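Local structure of quinoline 2-oxidoreductase large subunit (Pseudomonas putida, 1T3Q) at residues B[32-37]-B[220-225]; B[177-182]-B[303-308]; B[201-206]-B[281-286]. The protein probably catalyses the hydroxylation of quinoline at a molybdenum centre, as the large subunit of a xanthine dehydrogenase-family enzyme with a molybdopterin cytosine dinucleotide cofactor. All blocks are in the same frame, centred on the assembly; numbering follows the deposited sequence.

Contact 1 of 3, residues B[32-37]-B[220-225]; sequences RYIADL and WTATQM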
loop_
_atom_site.group_PDB
_atom_site.type_symbol
_atom_site.label_atom_id
_atom_site.label_comp_id
_atom_site.label_asym_id
_atom_site.label_seq_id
_atom_site.Cartn_x
_atom_site.Cartn_y
_atom_site.Cartn_z
ATOM N N ARG B 32 -6.572 7.424 8.179
ATOM C CA ARG B 32 -5.661 6.294 8.285
ATOM C C ARG B 32 -4.426 6.711 9.047
ATOM O O ARG B 32 -3.478 7.225 8.453
ATOM C CB ARG B 32 -5.266 5.788 6.898
ATOM C CG ARG B 32 -6.408 5.130 6.132
ATOM N N TYR B 33 -4.447 6.493 10.358
ATOM C CA TYR B 33 -3.331 6.855 11.223
ATOM C C TYR B 33 -2.360 5.681 11.379
ATOM O O TYR B 33 -2.657 4.556 10.976
ATOM C CB TYR B 33 -3.850 7.319 12.588
ATOM C CG TYR B 33 -4.834 8.474 12.512
ATOM C CD1 TYR B 33 -6.170 8.259 12.166
ATOM C CD2 TYR B 33 -4.431 9.781 12.801
ATOM C CE1 TYR B 33 -7.087 9.318 12.114
ATOM C CE2 TYR B 33 -5.336 10.848 12.750
ATOM C CZ TYR B 33 -6.663 10.605 12.410
ATOM O OH TYR B 33 -7.567 11.645 12.403
ATOM N N ILE B 34 -1.203 5.940 11.977
ATOM C CA ILE B 34 -0.189 4.903 12.110
ATOM C C ILE B 34 -0.662 3.594 12.759
ATOM O O ILE B 34 -0.340 2.509 12.278
ATOM C CB ILE B 34 1.057 5.462 12.845
ATOM C CG1 ILE B 34 2.214 4.469 12.746
ATOM C CG2 ILE B 34 0.719 5.790 14.286
ATOM C CD1 ILE B 34 2.690 4.230 11.320
ATOM N N ALA B 35 -1.435 3.684 13.837
ATOM C CA ALA B 35 -1.919 2.482 14.511
ATOM C C ALA B 35 -2.970 1.726 13.699
ATOM O O ALA B 35 -3.261 0.565 13.982
ATOM C CB ALA B 35 -2.479 2.844 15.892
ATOM N N ASP B 36 -3.540 2.377 12.687
ATOM C CA ASP B 36 -4.562 1.733 11.862
ATOM C C ASP B 36 -3.961 0.867 10.764
ATOM O O ASP B 36 -4.652 0.037 10.175
ATOM C CB ASP B 36 -5.485 2.784 11.219
ATOM C CG ASP B 36 -6.093 3.727 12.240
ATOM O OD1 ASP B 36 -6.307 3.282 13.383
ATOM O OD2 ASP B 36 -6.365 4.906 11.903
ATOM N N LEU B 37 -2.675 1.050 10.491
ATOM C CA LEU B 37 -2.019 0.286 9.439
ATOM C C LEU B 37 -1.939 -1.204 9.758
ATOM O O LEU B 37 -1.611 -1.597 10.876
ATOM C CB LEU B 37 -0.609 0.837 9.189
ATOM C CG LEU B 37 0.199 0.175 8.066
ATOM C CD1 LEU B 37 -0.381 0.553 6.712
ATOM C CD2 LEU B 37 1.657 0.628 8.152
ATOM N N TRP B 220 6.835 3.466 7.942
ATOM C CA TRP B 220 5.635 4.273 8.132
ATOM C C TRP B 220 5.846 4.909 9.496
ATOM O O TRP B 220 6.152 4.213 10.457
ATOM C CB TRP B 220 4.385 3.398 8.205
ATOM C CG TRP B 220 3.878 2.898 6.899
ATOM C CD1 TRP B 220 2.907 3.469 6.122
ATOM C CD2 TRP B 220 4.265 1.691 6.241
ATOM N NE1 TRP B 220 2.662 2.679 5.023
ATOM C CE2 TRP B 220 3.482 1.582 5.072
ATOM C CE3 TRP B 220 5.198 0.685 6.528
ATOM C CZ2 TRP B 220 3.600 0.504 4.187
ATOM C CZ3 TRP B 220 5.316 -0.389 5.648
ATOM C CH2 TRP B 220 4.519 -0.471 4.490
ATOM N N THR B 221 5.723 6.225 9.589
ATOM C CA THR B 221 5.896 6.867 10.881
ATOM C C THR B 221 5.100 8.156 10.990
ATOM O O THR B 221 4.989 8.906 10.023
ATOM C CB THR B 221 7.394 7.157 11.181
ATOM O OG1 THR B 221 7.490 7.921 12.387
ATOM C CG2 THR B 221 8.054 7.923 10.042
ATOM N N ALA B 222 4.529 8.388 12.168
ATOM C CA ALA B 222 3.750 9.596 12.424
ATOM C C ALA B 222 4.758 10.712 12.689
ATOM O O ALA B 222 5.034 11.061 13.837
ATOM C CB ALA B 222 2.854 9.395 13.635
ATOM N N THR B 223 5.307 11.262 11.615
ATOM C CA THR B 223 6.309 12.310 11.734
ATOM C C THR B 223 5.944 13.583 10.985
ATOM O O THR B 223 5.145 13.565 10.043
ATOM C CB THR B 223 7.675 11.809 11.208
ATOM O OG1 THR B 223 8.658 12.839 11.362
ATOM C CG2 THR B 223 7.573 11.446 9.724
ATOM N N GLN B 224 6.539 14.689 11.416
ATOM C CA GLN B 224 6.326 15.983 10.774
ATOM C C GLN B 224 7.495 16.251 9.816
ATOM O O GLN B 224 7.483 17.234 9.071
ATOM C CB GLN B 224 6.282 17.104 11.822
ATOM C CG GLN B 224 5.330 16.840 12.975
ATOM C CD GLN B 224 5.343 17.937 14.019
ATOM O OE1 GLN B 224 5.133 17.675 15.201
ATOM N NE2 GLN B 224 5.581 19.176 13.589
ATOM N N MET B 225 8.494 15.366 9.826
ATOM C CA MET B 225 9.689 15.540 8.982
ATOM C C MET B 225 10.132 14.241 8.287
ATOM O O MET B 225 11.200 13.706 8.580
ATOM C CB MET B 225 10.840 16.063 9.855
ATOM C CG MET B 225 10.506 17.323 10.662
ATOM S SD MET B 225 11.777 17.775 11.889
ATOM C CE MET B 225 13.129 18.320 10.796
#
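One face of the W220 indole is covered by L37, whose methyl CD2 sits over the five-membered ring as a CH-pi contact, 3.4 Å from the ring centroid and 14° off the ring normal. The Y33 ring has D36 OD2 in plane at its edge and meets F109 of the small subunit edge-to-face, while both D36 carboxylate oxygens form salt bridges with that subunit, to its R36 and K45. L37 CD2 is 3.4 Å from both W220 CG and W220 CD2, whereas L37 CD1 stands farther off, 4.1 Å from W220 NE1, so a single branch does most of the touching and the two side chains cross at about a right angle. In I34, CG1 is anti to the backbone N (chi1 -169°), and the bend at chi2 (63°) puts CD1 3.6 Å from W220 CB and equally near W220 O. Its other branch, CG2, lies 4.2 Å from A222 CB. No hydrogen bond joins the two segments; aliphatic groups pack on the indole and on strand backbone atoms. The short 3-10 turn at 34-36 presents I34, and L37 follows directly after it. D36 N donates to Y33 O, and D36 OD2, met from above the carboxylate plane, accepts Y33 N at 2.9 Å. Farther along 220-225, Q224 NE2 donates to an oxygen of the dioxosulfidomolybdenum ion. The contact thus lays the loop between helix 23-27 and strand 43-49 against the end of strand 216-221, with I34 and L37 also touching V207 on the adjoining strand 205-211 and I34 reaching I282 on strand 279-282.

Contact 2 of 3, residues B[177-182]-B[303-308]; sequences APIFAS and GLAFDG
Helix 177-182 packs on strand 303-306 with the two axes 8.1 Å apart at their closest and inclined by 60°, F180 and A305 having the nearest CA atoms. F180 carries most of the contact. Its CG stands anti to the carbonyl carbon (chi1 -80°), and the ring reaches farther toward the strand than the start of the side chain would suggest. A305 CB lies over the centre of one ring face, a CH-pi contact 4.0 Å from the centroid and 12° off the normal. The ring's edge meets the strand backbone: F180 CZ is 3.5 Å from G303 C, and F180 CE2 is 3.6 Å from L304 N. I179 CG2 is 3.8 Å from A305 CB, so the A305 methyl is touched by two consecutive helix residues. In its mixed sheet, strand 298-306 lies between strands 185-193 and 312-322; F180 also touches V186 and E316 of these neighbours and makes a cation-pi contact with R188. L304 and F306 point the other way, so this strand has helix 177-182 on one side and helix 375-393 on the other. With no hydrogen bond or salt bridge between the segments, van der Waals and CH-pi contacts hold helix to strand, and no directional polar bond sets their relative position.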
loop_
_atom_site.group_PDB
_atom_site.type_symbol
_atom_site.label_atom_id
_atom_site.label_comp_id
_atom_site.label_asym_id
_atom_site.label_seq_id
_atom_site.Cartn_x
_atom_site.Cartn_y
_atom_site.Cartn_z
ATOM N N ALA B 177 24.743 47.211 35.101
ATOM C CA ALA B 177 24.704 47.559 36.521
ATOM C C ALA B 177 24.452 49.047 36.754
ATOM O O ALA B 177 23.548 49.423 37.503
ATOM C CB ALA B 177 26.000 47.125 37.210
ATOM N N PRO B 178 25.248 49.921 36.120
ATOM C CA PRO B 178 25.014 51.352 36.334
ATOM C C PRO B 178 23.644 51.823 35.845
ATOM O O PRO B 178 23.079 52.765 36.397
ATOM C CB PRO B 178 26.175 52.011 35.590
ATOM C CG PRO B 178 26.522 51.008 34.527
ATOM C CD PRO B 178 26.420 49.699 35.258
ATOM N N ILE B 179 23.103 51.176 34.820
ATOM C CA ILE B 179 21.790 51.573 34.321
ATOM C C ILE B 179 20.715 51.218 35.351
ATOM O O ILE B 179 19.863 52.044 35.679
ATOM C CB ILE B 179 21.470 50.899 32.963
ATOM C CG1 ILE B 179 22.461 51.387 31.903
ATOM C CG2 ILE B 179 20.036 51.223 32.543
ATOM C CD1 ILE B 179 22.282 50.765 30.518
ATOM N N PHE B 180 20.763 49.994 35.873
ATOM C CA PHE B 180 19.790 49.572 36.874
ATOM C C PHE B 180 19.948 50.367 38.159
ATOM O O PHE B 180 18.993 50.549 38.908
ATOM C CB PHE B 180 19.928 48.075 37.180
ATOM C CG PHE B 180 19.275 47.197 36.164
ATOM C CD1 PHE B 180 19.963 46.795 35.024
ATOM C CD2 PHE B 180 17.941 46.820 36.313
ATOM C CE1 PHE B 180 19.330 46.030 34.046
ATOM C CE2 PHE B 180 17.303 46.058 35.341
ATOM C CZ PHE B 180 17.997 45.663 34.203
ATOM N N ALA B 181 21.159 50.850 38.406
ATOM C CA ALA B 181 21.421 51.615 39.614
ATOM C C ALA B 181 20.922 53.054 39.550
ATOM O O ALA B 181 20.608 53.644 40.585
ATOM C CB ALA B 181 22.912 51.601 39.916
ATOM N N SER B 182 20.829 53.616 38.347
ATOM C CA SER B 182 20.412 55.010 38.202
ATOM C C SER B 182 19.091 55.276 37.493
ATOM O O SER B 182 18.591 56.404 37.530
ATOM C CB SER B 182 21.511 55.806 37.488
ATOM O OG SER B 182 22.719 55.799 38.231
ATOM N N GLY B 303 15.517 41.336 34.091
ATOM C CA GLY B 303 15.463 42.646 34.708
ATOM C C GLY B 303 15.221 43.668 33.617
ATOM O O GLY B 303 15.788 43.566 32.533
ATOM N N LEU B 304 14.364 44.643 33.895
ATOM C CA LEU B 304 14.049 45.690 32.934
ATOM C C LEU B 304 14.212 47.046 33.601
ATOM O O LEU B 304 13.652 47.296 34.665
ATOM C CB LEU B 304 12.611 45.530 32.430
ATOM C CG LEU B 304 12.073 46.560 31.430
ATOM C CD1 LEU B 304 12.841 46.467 30.120
ATOM C CD2 LEU B 304 10.586 46.292 31.184
ATOM N N ALA B 305 15.001 47.913 32.983
ATOM C CA ALA B 305 15.228 49.254 33.509
ATOM C C ALA B 305 14.485 50.213 32.589
ATOM O O ALA B 305 14.455 50.006 31.380
ATOM C CB ALA B 305 16.719 49.571 33.515
ATOM N N PHE B 306 13.884 51.255 33.154
ATOM C CA PHE B 306 13.136 52.211 32.349
ATOM C C PHE B 306 13.157 53.614 32.942
ATOM O O PHE B 306 13.413 53.791 34.130
ATOM C CB PHE B 306 11.693 51.717 32.178
ATOM C CG PHE B 306 11.025 51.324 33.469
ATOM C CD1 PHE B 306 10.269 52.242 34.187
ATOM C CD2 PHE B 306 11.157 50.029 33.968
ATOM C CE1 PHE B 306 9.647 51.876 35.385
ATOM C CE2 PHE B 306 10.543 49.655 35.160
ATOM C CZ PHE B 306 9.786 50.579 35.871
ATOM N N ASP B 307 12.887 54.616 32.113
ATOM C CA ASP B 307 12.890 55.987 32.598
ATOM C C ASP B 307 11.510 56.410 33.104
ATOM O O ASP B 307 10.557 55.626 33.066
ATOM C CB ASP B 307 13.415 56.945 31.512
ATOM C CG ASP B 307 12.438 57.158 30.364
ATOM O OD1 ASP B 307 12.863 57.743 29.342
ATOM O OD2 ASP B 307 11.255 56.771 30.471
ATOM N N GLY B 308 11.417 57.646 33.584
ATOM C CA GLY B 308 10.167 58.149 34.127
ATOM C C GLY B 308 8.978 58.150 33.192
ATOM O O GLY B 308 7.841 58.290 33.638
#

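Contact 3 of 3, residues B[201-206]-B[281-286]; sequences METRGA and WIEDRQ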
loop_
_atom_site.group_PDB
_atom_site.type_symbol
_atom_site.label_atom_id
_atom_site.label_comp_id
_atom_site.label_asym_id
_atom_site.label_seq_id
_atom_site.Cartn_x
_atom_site.Cartn_y
_atom_site.Cartn_z
ATOM N N MET B 201 -3.233 13.823 21.147
ATOM C CA MET B 201 -4.167 12.740 21.466
ATOM C C MET B 201 -3.694 11.401 20.902
ATOM O O MET B 201 -3.975 10.348 21.478
ATOM C CB MET B 201 -5.587 13.073 20.987
ATOM C CG MET B 201 -6.291 14.094 21.877
ATOM S SD MET B 201 -6.401 13.587 23.633
ATOM C CE MET B 201 -4.900 14.350 24.294
ATOM N N GLU B 202 -2.991 11.436 19.773
ATOM C CA GLU B 202 -2.431 10.213 19.200
ATOM C C GLU B 202 -0.968 10.186 19.641
ATOM O O GLU B 202 -0.236 11.150 19.419
ATOM C CB GLU B 202 -2.466 10.228 17.673
ATOM C CG GLU B 202 -1.709 9.052 17.061
ATOM C CD GLU B 202 -1.325 9.283 15.615
ATOM O OE1 GLU B 202 -0.727 10.340 15.317
ATOM O OE2 GLU B 202 -1.610 8.409 14.775
ATOM N N THR B 203 -0.541 9.095 20.263
ATOM C CA THR B 203 0.842 8.993 20.715
ATOM C C THR B 203 1.744 8.710 19.517
ATOM O O THR B 203 1.276 8.627 18.381
ATOM C CB THR B 203 1.008 7.851 21.733
ATOM O OG1 THR B 203 0.578 6.622 21.137
ATOM C CG2 THR B 203 0.186 8.130 22.986
ATOM N N ARG B 204 3.038 8.545 19.770
ATOM C CA ARG B 204 3.969 8.262 18.686
ATOM C C ARG B 204 3.849 6.817 18.230
ATOM O O ARG B 204 3.420 5.941 18.985
ATOM C CB ARG B 204 5.408 8.535 19.126
ATOM C CG ARG B 204 5.666 9.976 19.551
ATOM C CD ARG B 204 7.062 10.100 20.142
ATOM N NE ARG B 204 7.256 9.176 21.254
ATOM C CZ ARG B 204 8.441 8.892 21.785
ATOM N NH1 ARG B 204 8.530 8.036 22.796
ATOM N NH2 ARG B 204 9.539 9.458 21.300
ATOM N N GLY B 205 4.237 6.575 16.987
ATOM C CA GLY B 205 4.168 5.233 16.453
ATOM C C GLY B 205 4.882 5.126 15.127
ATOM O O GLY B 205 5.075 6.119 14.430
ATOM N N ALA B 206 5.290 3.912 14.785
ATOM C CA ALA B 206 5.972 3.664 13.531
ATOM C C ALA B 206 5.924 2.175 13.217
ATOM O O ALA B 206 5.846 1.343 14.120
ATOM C CB ALA B 206 7.420 4.149 13.613
ATOM N N TRP B 281 5.428 -0.454 16.213
ATOM C CA TRP B 281 5.648 0.219 17.486
ATOM C C TRP B 281 4.584 1.296 17.672
ATOM O O TRP B 281 4.601 2.312 16.981
ATOM C CB TRP B 281 7.024 0.893 17.531
ATOM C CG TRP B 281 7.156 1.929 18.630
ATOM C CD1 TRP B 281 7.049 1.718 19.975
ATOM C CD2 TRP B 281 7.419 3.333 18.466
ATOM N NE1 TRP B 281 7.226 2.899 20.659
ATOM C CE2 TRP B 281 7.455 3.906 19.759
ATOM C CE3 TRP B 281 7.630 4.159 17.353
ATOM C CZ2 TRP B 281 7.695 5.270 19.972
ATOM C CZ3 TRP B 281 7.871 5.517 17.561
ATOM C CH2 TRP B 281 7.900 6.059 18.864
ATOM N N ILE B 282 3.653 1.056 18.590
ATOM C CA ILE B 282 2.608 2.024 18.907
ATOM C C ILE B 282 2.703 2.176 20.420
ATOM O O ILE B 282 2.322 1.276 21.171
ATOM C CB ILE B 282 1.199 1.503 18.527
ATOM C CG1 ILE B 282 1.118 1.251 17.020
ATOM C CG2 ILE B 282 0.142 2.509 18.969
ATOM C CD1 ILE B 282 1.271 2.506 16.162
ATOM N N GLU B 283 3.226 3.310 20.872
ATOM C CA GLU B 283 3.408 3.532 22.302
ATOM C C GLU B 283 2.123 3.899 23.023
ATOM O O GLU B 283 1.183 4.418 22.410
ATOM C CB GLU B 283 4.448 4.628 22.533
ATOM C CG GLU B 283 3.886 6.039 22.517
ATOM C CD GLU B 283 4.961 7.100 22.635
ATOM O OE1 GLU B 283 6.029 6.813 23.222
ATOM O OE2 GLU B 283 4.729 8.231 22.155
ATOM N N ASP B 284 2.078 3.618 24.322
ATOM C CA ASP B 284 0.903 3.961 25.116
ATOM C C ASP B 284 1.109 5.335 25.748
ATOM O O ASP B 284 2.183 5.925 25.624
ATOM C CB ASP B 284 0.614 2.885 26.173
ATOM C CG ASP B 284 1.747 2.698 27.172
ATOM O OD1 ASP B 284 1.976 1.537 27.571
ATOM O OD2 ASP B 284 2.391 3.689 27.573
ATOM N N ARG B 285 0.087 5.851 26.424
ATOM C CA ARG B 285 0.175 7.175 27.025
ATOM C C ARG B 285 1.315 7.354 28.031
ATOM O O ARG B 285 1.937 8.413 28.083
ATOM C CB ARG B 285 -1.161 7.542 27.678
ATOM C CG ARG B 285 -1.208 8.957 28.248
ATOM C CD ARG B 285 -0.878 10.019 27.200
ATOM N NE ARG B 285 -1.735 9.932 26.019
ATOM C CZ ARG B 285 -1.618 10.720 24.952
ATOM N NH1 ARG B 285 -0.673 11.657 24.916
ATOM N NH2 ARG B 285 -2.445 10.578 23.923
ATOM N N GLN B 286 1.593 6.327 28.826
ATOM C CA GLN B 286 2.670 6.416 29.807
ATOM C C GLN B 286 4.023 6.564 29.126
ATOM O O GLN B 286 4.865 7.344 29.572
ATOM C CB GLN B 286 2.665 5.183 30.715
ATOM C CG GLN B 286 1.548 5.218 31.740
ATOM C CD GLN B 286 0.184 5.355 31.091
ATOM O OE1 GLN B 286 -0.261 4.453 30.387
ATOM N NE2 GLN B 286 -0.481 6.492 31.312
#
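Charge pairing centres on R204 and E283, which meet side-on: R204 NE donates to E283 OE2 and R204 NH1 to E283 OE1, each at 2.8 Å, on the syn side and tilted out of the carboxylate plane. E283 CG sits between its backbone N and carbonyl carbon (chi1 86°), and chi2 (-175°) carries CD onward, extended. R204 N also donates to OE2, on the anti side at 2.9 Å and from the same face as NE. An alanine in place of E283 would probably leave R204 NE, NH1 and N without these acceptors, the guanidinium freer to turn, and a gap beside T203 CB.

Among the remaining hydrogen bonds, T203 OG1 donates to E283 O at 2.6 Å from above the carbonyl plane, and E283 N donates to R204 O. A206 and W281 form an antiparallel hydrogen-bonded pair; G205 and I282 form the adjoining non-hydrogen-bonded pair, with G205 CA 3.0 Å from W281 O.

Among apolar and face contacts, W281 CH2 lies over one face of the R204 guanidinium, while G205 CA rests off-centre over the indole. A206 CB meets the indole edge, 3.7 Å from W281 CE3. T203 CG2 covers the centre of the R285 guanidinium, whose NH2 donates to G47 O of the small subunit. M201 touches the iron-sulfur cluster.

The segments join strand 205-211 to strand 279-282 just before helix 285-291; strand 216-221 borders A206, and helix 263-275 packs against W281.

Contacts 1 and 3 lie close together, their centres about 10 Å apart, and share one mixed sheet in which strands 216-221 and 205-211 are neighbours. They touch directly: A222 N probably donates to G205 O, and E202 packs on Y33 and I34. Contact 2 is remote, its centre about 52 and 50 Å from theirs, across the chain's centre and on a different sheet. Contacts 1 and 3 are mostly buried, near the small subunit and the metal centres; in contact 2 the strand is buried but the helix is partly open to solvent. Contacts 1 and 2 are mainly apolar, each with a methyl over an aromatic ring, whereas contact 3 adds strand pairing and a salt bridge.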